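Local coordinates for entry-fusion complex associated protein OPG083 (Vaccinia virus, PDB 6CJ6) that forms part of the poxvirus entry-fusion complex, which merges viral and cellular membranes and opens a pore so that the virion core enters the host cytoplasm, at residues S98-S101 with K102-N106; F63-M66 with V67-F70; I15-Y18 with L19-A23; E6-T9 with L10-F14. One frame throughout, in Å; residues are numbered along the deposited sequence.

Contact 1: S98-S101 with K102-N106; sequences SAVS and KLEKN. With PDO (1,3-propandiol), chain Y; MOH (methanol), chain B; EOH (ethanol), chain C; PGO (S-1,2-propanediol), chain D.
The N-terminal cap of helix 102-113 is built by Ser101, whose side chain turns back onto the first turn of the helix. OG accepts the backbone N-H of Glu104 at 3.2 Å (OG to N), one of the first-turn N-H groups, which lack the usual helical carbonyl four residues earlier. It reaches there because chi1 of 59° sets OG between the backbone N and the carbonyl carbon; a serine is short enough to make this bend. The carbonyl of Ser101 starts the regular helical pattern, its O taking the N-H of Lys105 at 3.2 Å with an N-H...O angle of 168°.

A methanol, probably from the crystallisation liquor, ties the cap to Glu104. Its oxygen accepts from Ser101 N and from Ser101 OG, and donates to Glu104 OE1 at 2.6 Å from the methanol O. Glu104 also forms a salt bridge through OE1 with Arg60 of helix 59-74, which suits an acid at this buried place.

Val100 supplies the apolar part, its CG1 3.6 Å from Lys105 CG; the same methyl makes a van der Waals contact with the carboxylate at Glu104 OE1, 3.7 Å away. The valine crosses both side chains at about a right angle. The long methylene chain of Lys105 lets it pack here while NZ, through water 2, reaches Val100 O. A serine N-cap whose hydroxyl receives the N-H three residues on is a classic way to begin an alpha-helix.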
loop_
_atom_site.group_PDB
_atom_site.type_symbol
_atom_site.label_atom_id
_atom_site.label_comp_id
_atom_site.label_asym_id
_atom_site.label_seq_id
_atom_site.Cartn_x
_atom_site.Cartn_y
_atom_site.Cartn_z
ATOM N N SER A 98 -11.041 8.874 8.570
ATOM C CA SER A 98 -10.208 9.042 9.752
ATOM C C SER A 98 -10.486 8.004 10.832
ATOM O O SER A 98 -9.708 7.905 11.787
ATOM C CB SER A 98 -10.386 10.448 10.334
ATOM O OG SER A 98 -11.725 10.659 10.745
ATOM N N ALA A 99 -11.564 7.232 10.710
ATOM C CA ALA A 99 -11.883 6.226 11.713
ATOM C C ALA A 99 -10.869 5.092 11.655
ATOM O O ALA A 99 -10.542 4.597 10.573
ATOM C CB ALA A 99 -13.282 5.669 11.461
ATOM N N VAL A 100 -10.382 4.674 12.823
ATOM C CA VAL A 100 -9.435 3.568 12.916
ATOM C C VAL A 100 -10.078 2.292 12.387
ATOM O O VAL A 100 -10.935 1.692 13.047
ATOM C CB VAL A 100 -8.921 3.390 14.357
ATOM C CG1 VAL A 100 -7.809 2.345 14.401
ATOM C CG2 VAL A 100 -8.435 4.722 14.908
ATOM N N SER A 101 -9.676 1.873 11.190
ATOM C CA SER A 101 -10.244 0.684 10.579
ATOM C C SER A 101 -9.782 -0.571 11.319
ATOM O O SER A 101 -8.874 -0.543 12.153
ATOM C CB SER A 101 -9.828 0.594 9.110
ATOM O OG SER A 101 -8.415 0.546 8.987
ATOM N N LYS A 102 -10.440 -1.689 11.008
ATOM C CA LYS A 102 -9.961 -2.980 11.486
ATOM C C LYS A 102 -8.577 -3.294 10.934
ATOM O O LYS A 102 -7.756 -3.911 11.626
ATOM C CB LYS A 102 -10.963 -4.069 11.105
ATOM C CG LYS A 102 -10.431 -5.489 11.160
ATOM C CD LYS A 102 -11.538 -6.473 10.822
ATOM C CE LYS A 102 -10.989 -7.795 10.327
ATOM N NZ LYS A 102 -12.093 -8.660 9.830
ATOM N N LEU A 103 -8.297 -2.874 9.698
ATOM C CA LEU A 103 -6.961 -3.048 9.136
ATOM C C LEU A 103 -5.903 -2.445 10.050
ATOM O O LEU A 103 -4.933 -3.113 10.424
ATOM C CB LEU A 103 -6.896 -2.408 7.748
ATOM C CG LEU A 103 -5.486 -2.253 7.158
ATOM C CD1 LEU A 103 -4.860 -3.610 6.885
ATOM C CD2 LEU A 103 -5.504 -1.402 5.899
ATOM N N GLU A 104 -6.094 -1.182 10.443
ATOM C CA GLU A 104 -5.099 -0.496 11.259
ATOM C C GLU A 104 -4.951 -1.146 12.630
ATOM O O GLU A 104 -3.834 -1.293 13.139
ATOM C CB GLU A 104 -5.471 0.980 11.392
ATOM C CG GLU A 104 -4.574 1.766 12.329
ATOM C CD GLU A 104 -4.798 3.258 12.222
ATOM O OE1 GLU A 104 -5.768 3.666 11.550
ATOM O OE2 GLU A 104 -3.998 4.019 12.803
ATOM N N LYS A 105 -6.065 -1.540 13.247
ATOM C CA LYS A 105 -5.970 -2.238 14.523
ATOM C C LYS A 105 -5.278 -3.585 14.359
ATOM O O LYS A 105 -4.464 -3.977 15.204
ATOM C CB LYS A 105 -7.357 -2.393 15.149
ATOM C CG LYS A 105 -7.974 -1.072 15.582
ATOM C CD LYS A 105 -9.416 -1.236 16.010
ATOM C CE LYS A 105 -10.016 0.096 16.461
ATOM N NZ LYS A 105 -11.483 -0.012 16.692
ATOM N N ASN A 106 -5.581 -4.303 13.276
ATOM C CA ASN A 106 -4.888 -5.558 13.016
ATOM C C ASN A 106 -3.392 -5.326 12.836
ATOM O O ASN A 106 -2.571 -6.081 13.369
ATOM C CB ASN A 106 -5.488 -6.239 11.784
ATOM C CG ASN A 106 -5.170 -7.720 11.719
ATOM O OD1 ASN A 106 -5.742 -8.520 12.460
ATOM N ND2 ASN A 106 -4.265 -8.094 10.825
HETATM C C1 PDO Y . -1.541 -2.097 18.997
HETATM O O1 PDO Y . -1.251 -1.186 20.062
HETATM C C2 PDO Y . -2.895 -2.752 19.243
HETATM C C3 PDO Y . -3.655 -2.942 17.935
HETATM O O3 PDO Y . -5.045 -3.138 18.216
HETATM C C MOH B . -7.809 4.511 9.198
HETATM O O MOH B . -7.559 3.247 9.776
HETATM C C1 EOH C . -12.447 5.803 16.026
HETATM C C2 EOH C . -11.907 5.330 17.357
HETATM O O EOH C . -11.910 4.990 14.976
HETATM C C1 PGO D . -14.115 -2.032 9.240
HETATM C C2 PGO D . -14.260 -3.347 8.509
HETATM C C3 PGO D . -15.669 -3.290 8.087
HETATM O O1 PGO D . -13.280 -1.680 10.328
HETATM O O2 PGO D . -14.053 -4.565 9.250
HETATM O O HOH W 1 -11.888 -0.655 13.494
HETATM O O HOH W 2 -13.245 2.093 15.183
#

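Contact 2: F63-M66 with V67-F70; sequences FTLM and VESF
Glu68 and Leu65 lie side by side and point the same way, with Glu68 OE2 3.4 Å from Leu65 CD2. Thr64 also crosses Glu68 at a slant, its methyl CG2 3.8 Å from the same OE2. Glu68 reaches both because chi1 of -63° sets CG beside the backbone N and sends the chain back along the helix, while its extension beyond CG adds the length; its aliphatic part meanwhile passes close to the carbonyl of Thr64, CG to O 3.2 Å. The hydroxyl of Thr64 is turned to the backbone, where OG1 bonds to Arg60 O.

All this happens on successive turns of helix 59-74, whose backbone repeats i to i+4 bonds such as Glu68 N to Thr64 O at 2.9 Å. Leu65 O has two donors, Ser69 N at 3.0 Å and Ser69 OG at 2.9 Å, which approach from opposite faces of the carbonyl plane. A serine suits a buried helix position because its hydroxyl can pair with the preceding turn. Val67 CG2, beside its own backbone N, lies against the carbonyl of Phe63 one turn back, CG2 to O 3.2 Å. Phe63 and Met66 turn their apolar side chains to other helices, Phe63 toward 102-113 and Met66 toward 10-24 and 145-158.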
loop_
_atom_site.group_PDB
_atom_site.type_symbol
_atom_site.label_atom_id
_atom_site.label_comp_id
_atom_site.label_asym_id
_atom_site.label_seq_id
_atom_site.Cartn_x
_atom_site.Cartn_y
_atom_site.Cartn_z
ATOM N N PHE A 63 -2.364 5.954 7.887
ATOM C CA PHE A 63 -3.580 5.184 7.649
ATOM C C PHE A 63 -4.741 6.060 7.190
ATOM O O PHE A 63 -5.603 5.598 6.438
ATOM C CB PHE A 63 -3.956 4.395 8.902
ATOM C CG PHE A 63 -3.297 3.049 8.987
ATOM C CD1 PHE A 63 -3.775 1.985 8.239
ATOM C CD2 PHE A 63 -2.208 2.845 9.817
ATOM C CE1 PHE A 63 -3.178 0.743 8.317
ATOM C CE2 PHE A 63 -1.604 1.605 9.897
ATOM C CZ PHE A 63 -2.092 0.552 9.142
ATOM N N THR A 64 -4.785 7.322 7.624
ATOM C CA THR A 64 -5.873 8.203 7.203
ATOM C C THR A 64 -5.820 8.469 5.703
ATOM O O THR A 64 -6.805 8.242 4.990
ATOM C CB THR A 64 -5.847 9.506 8.004
ATOM O OG1 THR A 64 -6.102 9.221 9.384
ATOM C CG2 THR A 64 -6.912 10.459 7.496
ATOM N N LEU A 65 -4.677 8.946 5.201
ATOM C CA LEU A 65 -4.521 9.125 3.760
ATOM C C LEU A 65 -4.504 7.786 3.034
ATOM O O LEU A 65 -4.928 7.699 1.876
ATOM C CB LEU A 65 -3.233 9.894 3.466
ATOM C CG LEU A 65 -3.078 11.274 4.106
ATOM C CD1 LEU A 65 -1.666 11.799 3.899
ATOM C CD2 LEU A 65 -4.096 12.244 3.540
ATOM N N MET A 66 -4.005 6.743 3.700
ATOM C CA MET A 66 -4.066 5.392 3.155
ATOM C C MET A 66 -5.508 4.966 2.920
ATOM O O MET A 66 -5.819 4.321 1.914
ATOM C CB MET A 66 -3.387 4.447 4.143
ATOM C CG MET A 66 -3.154 3.038 3.688
ATOM S SD MET A 66 -1.639 2.433 4.463
ATOM C CE MET A 66 -0.502 2.750 3.130
ATOM N N VAL A 67 -6.408 5.326 3.836
ATOM C CA VAL A 67 -7.807 4.932 3.691
ATOM C C VAL A 67 -8.534 5.831 2.696
ATOM O O VAL A 67 -9.363 5.357 1.910
ATOM C CB VAL A 67 -8.498 4.874 5.066
ATOM C CG1 VAL A 67 -10.008 4.848 4.911
ATOM C CG2 VAL A 67 -8.033 3.645 5.824
ATOM N N GLU A 68 -8.238 7.137 2.708
ATOM C CA GLU A 68 -8.813 8.036 1.712
ATOM C C GLU A 68 -8.546 7.520 0.305
ATOM O O GLU A 68 -9.457 7.443 -0.527
ATOM C CB GLU A 68 -8.235 9.445 1.856
ATOM C CG GLU A 68 -8.526 10.156 3.165
ATOM C CD GLU A 68 -8.077 11.611 3.141
ATOM O OE1 GLU A 68 -8.391 12.316 2.158
ATOM O OE2 GLU A 68 -7.402 12.048 4.097
ATOM N N SER A 69 -7.291 7.153 0.030
ATOM C CA SER A 69 -6.931 6.676 -1.300
ATOM C C SER A 69 -7.648 5.372 -1.631
ATOM O O SER A 69 -8.101 5.177 -2.765
ATOM C CB SER A 69 -5.413 6.500 -1.399
ATOM O OG SER A 69 -4.728 7.698 -1.066
ATOM N N PHE A 70 -7.764 4.470 -0.654
ATOM C CA PHE A 70 -8.441 3.200 -0.892
ATOM C C PHE A 70 -9.893 3.417 -1.287
ATOM O O PHE A 70 -10.371 2.852 -2.277
ATOM C CB PHE A 70 -8.349 2.314 0.351
ATOM C CG PHE A 70 -9.094 1.013 0.225
ATOM C CD1 PHE A 70 -8.541 -0.055 -0.464
ATOM C CD2 PHE A 70 -10.347 0.856 0.800
ATOM C CE1 PHE A 70 -9.224 -1.253 -0.582
ATOM C CE2 PHE A 70 -11.036 -0.341 0.687
ATOM C CZ PHE A 70 -10.475 -1.396 -0.004
#

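Contact 3: I15-Y18 with L19-A23; sequences IDSY and LQKLA. With PDO (1,3-propandiol), chain X.
Tyr18 and Leu22, one turn apart on helix 10-24, meet through a ring face and a branched aliphatic end. From CB the tyrosine leaves the backbone with CG anti to its own N (chi1 -178°), and this carries the ring outward and leaning toward the next turn, where Leu22 lies. Further out, both methyls of Leu22 sit over the same face of the ring, CD1 near CE2 and CD2 near CE1. Between them Leu22 CG stands over the ring centre, 3.9 Å from the centroid and 13° off the normal, a CH-pi contact. CZ touches CD2 at 3.5 Å, and the hydroxyl oxygen OH is also 3.5 Å from CD2. Ile15 CD1 lies at the ring edge, in its plane. The forked end of a leucine suits a flat ring, since it can spread over the face.

One turn back, Ile15 CG1 packs against Leu19 CG at 3.9 Å. On another side of the helix, a 1,3-propanediol uses its O3 to bridge Lys21 NZ, at 2.6 Å, with Ser17 OG and Ser17 O; the bent lysine chain curls over Ser17 to reach it. Ser17 OG also bonds to Glu72 and Ser69. In the fold, Tyr18 and Lys21 pack on helix 59-74, while Ile15, Asp16 and Leu19 touch Gln138 of strand 133-141.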
loop_
_atom_site.group_PDB
_atom_site.type_symbol
_atom_site.label_atom_id
_atom_site.label_comp_id
_atom_site.label_asym_id
_atom_site.label_seq_id
_atom_site.Cartn_x
_atom_site.Cartn_y
_atom_site.Cartn_z
ATOM N N ILE A 15 -1.587 3.860 -5.202
ATOM C CA ILE A 15 -0.320 4.411 -4.736
ATOM C C ILE A 15 -0.085 5.800 -5.319
ATOM O O ILE A 15 0.448 6.685 -4.641
ATOM C CB ILE A 15 0.847 3.438 -4.989
ATOM C CG1 ILE A 15 2.078 3.875 -4.189
ATOM C CG2 ILE A 15 1.174 3.336 -6.472
ATOM C CD1 ILE A 15 1.837 3.930 -2.693
ATOM N N ASP A 16 -0.495 6.023 -6.570
ATOM C CA ASP A 16 -0.362 7.352 -7.158
ATOM C C ASP A 16 -1.171 8.375 -6.375
ATOM O O ASP A 16 -0.707 9.496 -6.138
ATOM C CB ASP A 16 -0.796 7.322 -8.623
ATOM C CG ASP A 16 0.178 6.562 -9.501
ATOM O OD1 ASP A 16 1.280 6.236 -9.014
ATOM O OD2 ASP A 16 -0.157 6.290 -10.674
ATOM N N SER A 17 -2.384 7.999 -5.958
ATOM C CA SER A 17 -3.176 8.855 -5.081
ATOM C C SER A 17 -2.500 9.028 -3.729
ATOM O O SER A 17 -2.428 10.141 -3.195
ATOM C CB SER A 17 -4.566 8.248 -4.894
ATOM O OG SER A 17 -5.251 8.869 -3.819
ATOM N N TYR A 18 -2.002 7.931 -3.159
ATOM C CA TYR A 18 -1.420 7.983 -1.823
ATOM C C TYR A 18 -0.127 8.790 -1.811
ATOM O O TYR A 18 0.150 9.508 -0.843
ATOM C CB TYR A 18 -1.194 6.560 -1.308
ATOM C CG TYR A 18 -0.643 6.481 0.094
ATOM C CD1 TYR A 18 -1.215 7.208 1.131
ATOM C CD2 TYR A 18 0.437 5.661 0.387
ATOM C CE1 TYR A 18 -0.716 7.132 2.415
ATOM C CE2 TYR A 18 0.943 5.578 1.670
ATOM C CZ TYR A 18 0.363 6.315 2.677
ATOM O OH TYR A 18 0.866 6.235 3.954
ATOM N N LEU A 19 0.670 8.698 -2.880
ATOM C CA LEU A 19 1.932 9.433 -2.922
ATOM C C LEU A 19 1.703 10.941 -2.968
ATOM O O LEU A 19 2.449 11.701 -2.339
ATOM C CB LEU A 19 2.791 8.966 -4.099
ATOM C CG LEU A 19 3.379 7.559 -3.971
ATOM C CD1 LEU A 19 4.095 7.146 -5.250
ATOM C CD2 LEU A 19 4.311 7.470 -2.775
ATOM N N GLN A 20 0.685 11.392 -3.708
ATOM C CA GLN A 20 0.350 12.814 -3.726
ATOM C C GLN A 20 0.079 13.331 -2.319
ATOM O O GLN A 20 0.580 14.390 -1.922
ATOM C CB GLN A 20 -0.878 13.054 -4.606
ATOM C CG GLN A 20 -0.609 13.144 -6.093
ATOM C CD GLN A 20 -1.826 13.639 -6.857
ATOM O OE1 GLN A 20 -2.762 14.174 -6.267
ATOM N NE2 GLN A 20 -1.820 13.456 -8.172
ATOM N N LYS A 21 -0.720 12.590 -1.551
ATOM C CA LYS A 21 -1.072 13.025 -0.205
ATOM C C LYS A 21 0.141 13.011 0.717
ATOM O O LYS A 21 0.283 13.887 1.578
ATOM C CB LYS A 21 -2.184 12.133 0.341
ATOM C CG LYS A 21 -3.454 12.135 -0.501
ATOM C CD LYS A 21 -4.162 10.792 -0.415
ATOM C CE LYS A 21 -5.673 10.942 -0.322
ATOM N NZ LYS A 21 -6.275 11.533 -1.547
ATOM N N LEU A 22 1.031 12.029 0.549
ATOM C CA LEU A 22 2.224 11.959 1.390
ATOM C C LEU A 22 3.119 13.175 1.185
ATOM O O LEU A 22 3.702 13.693 2.145
ATOM C CB LEU A 22 3.002 10.675 1.099
ATOM C CG LEU A 22 2.380 9.347 1.530
ATOM C CD1 LEU A 22 3.307 8.191 1.191
ATOM C CD2 LEU A 22 2.057 9.361 3.013
ATOM N N ALA A 23 3.246 13.639 -0.061
ATOM C CA ALA A 23 4.103 14.786 -0.341
ATOM C C ALA A 23 3.561 16.065 0.283
ATOM O O ALA A 23 4.341 16.905 0.748
ATOM C CB ALA A 23 4.272 14.964 -1.850
HETATM C C1 PDO X . -5.621 11.056 -7.243
HETATM O O1 PDO X . -4.700 10.002 -7.547
HETATM C C2 PDO X . -5.823 11.134 -5.734
HETATM C C3 PDO X . -4.821 12.091 -5.099
HETATM O O3 PDO X . -4.931 12.018 -3.673
#

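Contact 4: E6-T9 with L10-F14; sequences EFKT and LYNLF
Thr9 and Asn12 face each other across the start of helix 10-24 and together form a capping box. The amide oxygen of Asn12 receives the backbone N-H of Thr9, OD1 to N 2.8 Å and nearly straight at 172°, with the donor tilted somewhat from the plane of the amide carbonyl. In return the threonine hydroxyl acts on the first turn of the helix: OG1 accepts from Tyr11 N at 3.3 Å, a weak bond, and also gives a weak one to Asn12 OD1. The first torsion of Thr9 places OG1 between the backbone N and the carbonyl carbon, which brings it to the first-turn N-H of Tyr11. A threonine serves well here, since its hydroxyl can accept from Tyr11 N and donate to Asn12 OD1 at once. Asparagine at the third position of the turn is equally apt, because CG lies beside its own backbone N (chi1 -66°) and this directs the amide back to Thr9. Its oxygen thereby grips the N-cap residue, while ND2 bonds to the carbonyl O of Leu136 on strand 133-141.

Glu6 reaches in from the opposite direction. Its OE2 is 3.0 Å from Asn12 ND2, but the angle is too poor for a hydrogen bond, and the carboxylate and amide planes stand 50° apart.

The cap joins the short strand 5-6 to helix 10-24, and it sits against strand 133-141, which Glu6 touches at His134 and Leu136 and Tyr11 reaches through its hydroxyl at Gln138 O. Further along, Phe14 packs on helices 59-74 and 145-158.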
loop_
_atom_site.group_PDB
_atom_site.type_symbol
_atom_site.label_atom_id
_atom_site.label_comp_id
_atom_site.label_asym_id
_atom_site.label_seq_id
_atom_site.Cartn_x
_atom_site.Cartn_y
_atom_site.Cartn_z
ATOM N N GLU A 6 3.749 -1.169 -19.250
ATOM C CA GLU A 6 3.292 -1.380 -17.884
ATOM C C GLU A 6 2.012 -2.207 -17.862
ATOM O O GLU A 6 1.066 -1.932 -18.605
ATOM C CB GLU A 6 3.068 -0.038 -17.190
ATOM C CG GLU A 6 2.671 -0.159 -15.728
ATOM C CD GLU A 6 2.705 1.173 -15.010
ATOM O OE1 GLU A 6 3.398 2.090 -15.500
ATOM O OE2 GLU A 6 2.039 1.307 -13.962
ATOM N N PHE A 7 1.992 -3.228 -17.006
ATOM C CA PHE A 7 0.811 -4.053 -16.758
ATOM C C PHE A 7 0.139 -3.471 -15.516
ATOM O O PHE A 7 0.446 -3.848 -14.385
ATOM C CB PHE A 7 1.230 -5.507 -16.566
ATOM C CG PHE A 7 0.082 -6.461 -16.411
ATOM C CD1 PHE A 7 -0.677 -6.837 -17.508
ATOM C CD2 PHE A 7 -0.225 -7.003 -15.173
ATOM C CE1 PHE A 7 -1.731 -7.723 -17.370
ATOM C CE2 PHE A 7 -1.277 -7.888 -15.028
ATOM C CZ PHE A 7 -2.032 -8.249 -16.127
ATOM N N LYS A 8 -0.783 -2.536 -15.734
ATOM C CA LYS A 8 -1.334 -1.740 -14.643
ATOM C C LYS A 8 -2.426 -2.486 -13.888
ATOM O O LYS A 8 -3.208 -3.241 -14.472
ATOM C CB LYS A 8 -1.890 -0.419 -15.172
ATOM C CG LYS A 8 -0.842 0.662 -15.321
ATOM C CD LYS A 8 -1.422 1.918 -15.929
ATOM C CE LYS A 8 -0.342 2.961 -16.108
ATOM N NZ LYS A 8 -0.830 4.108 -16.906
ATOM N N THR A 9 -2.471 -2.260 -12.577
ATOM C CA THR A 9 -3.485 -2.811 -11.691
ATOM C C THR A 9 -4.081 -1.676 -10.869
ATOM O O THR A 9 -3.705 -0.509 -11.014
ATOM C CB THR A 9 -2.893 -3.868 -10.752
ATOM O OG1 THR A 9 -2.086 -3.220 -9.760
ATOM C CG2 THR A 9 -2.043 -4.869 -11.524
ATOM N N LEU A 10 -5.015 -2.030 -9.981
ATOM C CA LEU A 10 -5.633 -1.024 -9.122
ATOM C C LEU A 10 -4.644 -0.430 -8.129
ATOM O O LEU A 10 -4.790 0.734 -7.740
ATOM C CB LEU A 10 -6.834 -1.610 -8.382
ATOM C CG LEU A 10 -8.187 -1.438 -9.067
ATOM C CD1 LEU A 10 -9.306 -1.902 -8.150
ATOM C CD2 LEU A 10 -8.383 0.013 -9.465
ATOM N N TYR A 11 -3.641 -1.203 -7.700
ATOM C CA TYR A 11 -2.665 -0.655 -6.764
ATOM C C TYR A 11 -1.924 0.533 -7.360
ATOM O O TYR A 11 -1.539 1.452 -6.628
ATOM C CB TYR A 11 -1.688 -1.733 -6.291
ATOM C CG TYR A 11 -0.625 -1.191 -5.358
ATOM C CD1 TYR A 11 -0.932 -0.854 -4.046
ATOM C CD2 TYR A 11 0.679 -0.997 -5.795
ATOM C CE1 TYR A 11 0.030 -0.345 -3.194
ATOM C CE2 TYR A 11 1.651 -0.497 -4.949
ATOM C CZ TYR A 11 1.322 -0.175 -3.650
ATOM O OH TYR A 11 2.285 0.326 -2.806
ATOM N N ASN A 12 -1.718 0.536 -8.681
ATOM C CA ASN A 12 -1.117 1.693 -9.337
ATOM C C ASN A 12 -1.941 2.950 -9.086
ATOM O O ASN A 12 -1.398 4.003 -8.735
ATOM C CB ASN A 12 -0.984 1.432 -10.836
ATOM C CG ASN A 12 -0.003 0.324 -11.147
ATOM O OD1 ASN A 12 -0.394 -0.825 -11.369
ATOM N ND2 ASN A 12 1.282 0.661 -11.163
ATOM N N LEU A 13 -3.260 2.857 -9.261
ATOM C CA LEU A 13 -4.115 4.010 -8.998
ATOM C C LEU A 13 -4.072 4.401 -7.527
ATOM O O LEU A 13 -4.055 5.593 -7.194
ATOM C CB LEU A 13 -5.548 3.715 -9.440
ATOM C CG LEU A 13 -5.711 3.283 -10.898
ATOM C CD1 LEU A 13 -7.181 3.157 -11.265
ATOM C CD2 LEU A 13 -5.000 4.257 -11.828
ATOM N N PHE A 14 -4.047 3.413 -6.629
ATOM C CA PHE A 14 -4.021 3.708 -5.200
ATOM C C PHE A 14 -2.733 4.418 -4.809
ATOM O O PHE A 14 -2.761 5.464 -4.148
ATOM C CB PHE A 14 -4.193 2.420 -4.391
ATOM C CG PHE A 14 -3.801 2.553 -2.942
ATOM C CD1 PHE A 14 -4.691 3.063 -2.011
ATOM C CD2 PHE A 14 -2.540 2.165 -2.512
ATOM C CE1 PHE A 14 -4.330 3.189 -0.679
ATOM C CE2 PHE A 14 -2.173 2.290 -1.186
ATOM C CZ PHE A 14 -3.071 2.802 -0.266
HETATM O O HOH W 3 1.967 -2.220 -13.069
#

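In the fold
Along the chain the order is contact 4, contact 3, contact 2, contact 1. Contacts 4 and 3 share helix 10-24, the first holding its N-terminal start and the second its middle and later turns, with centres 14 Å apart. Contact 2, on helix 59-74, packs against both: it touches contact 3, where Ser69 OG is 3.0 Å from Ser17 OG, a probable hydrogen bond, and contact 4, through Phe14. It also meets contact 1 at the start of helix 102-113, where Phe63 packs on Leu103 and Glu104. Contacts 1 and 4 stand 24 Å apart, on opposite sides of the chain's centre; through Phe63 and Phe14, helix 59-74 touches both of these helix starts.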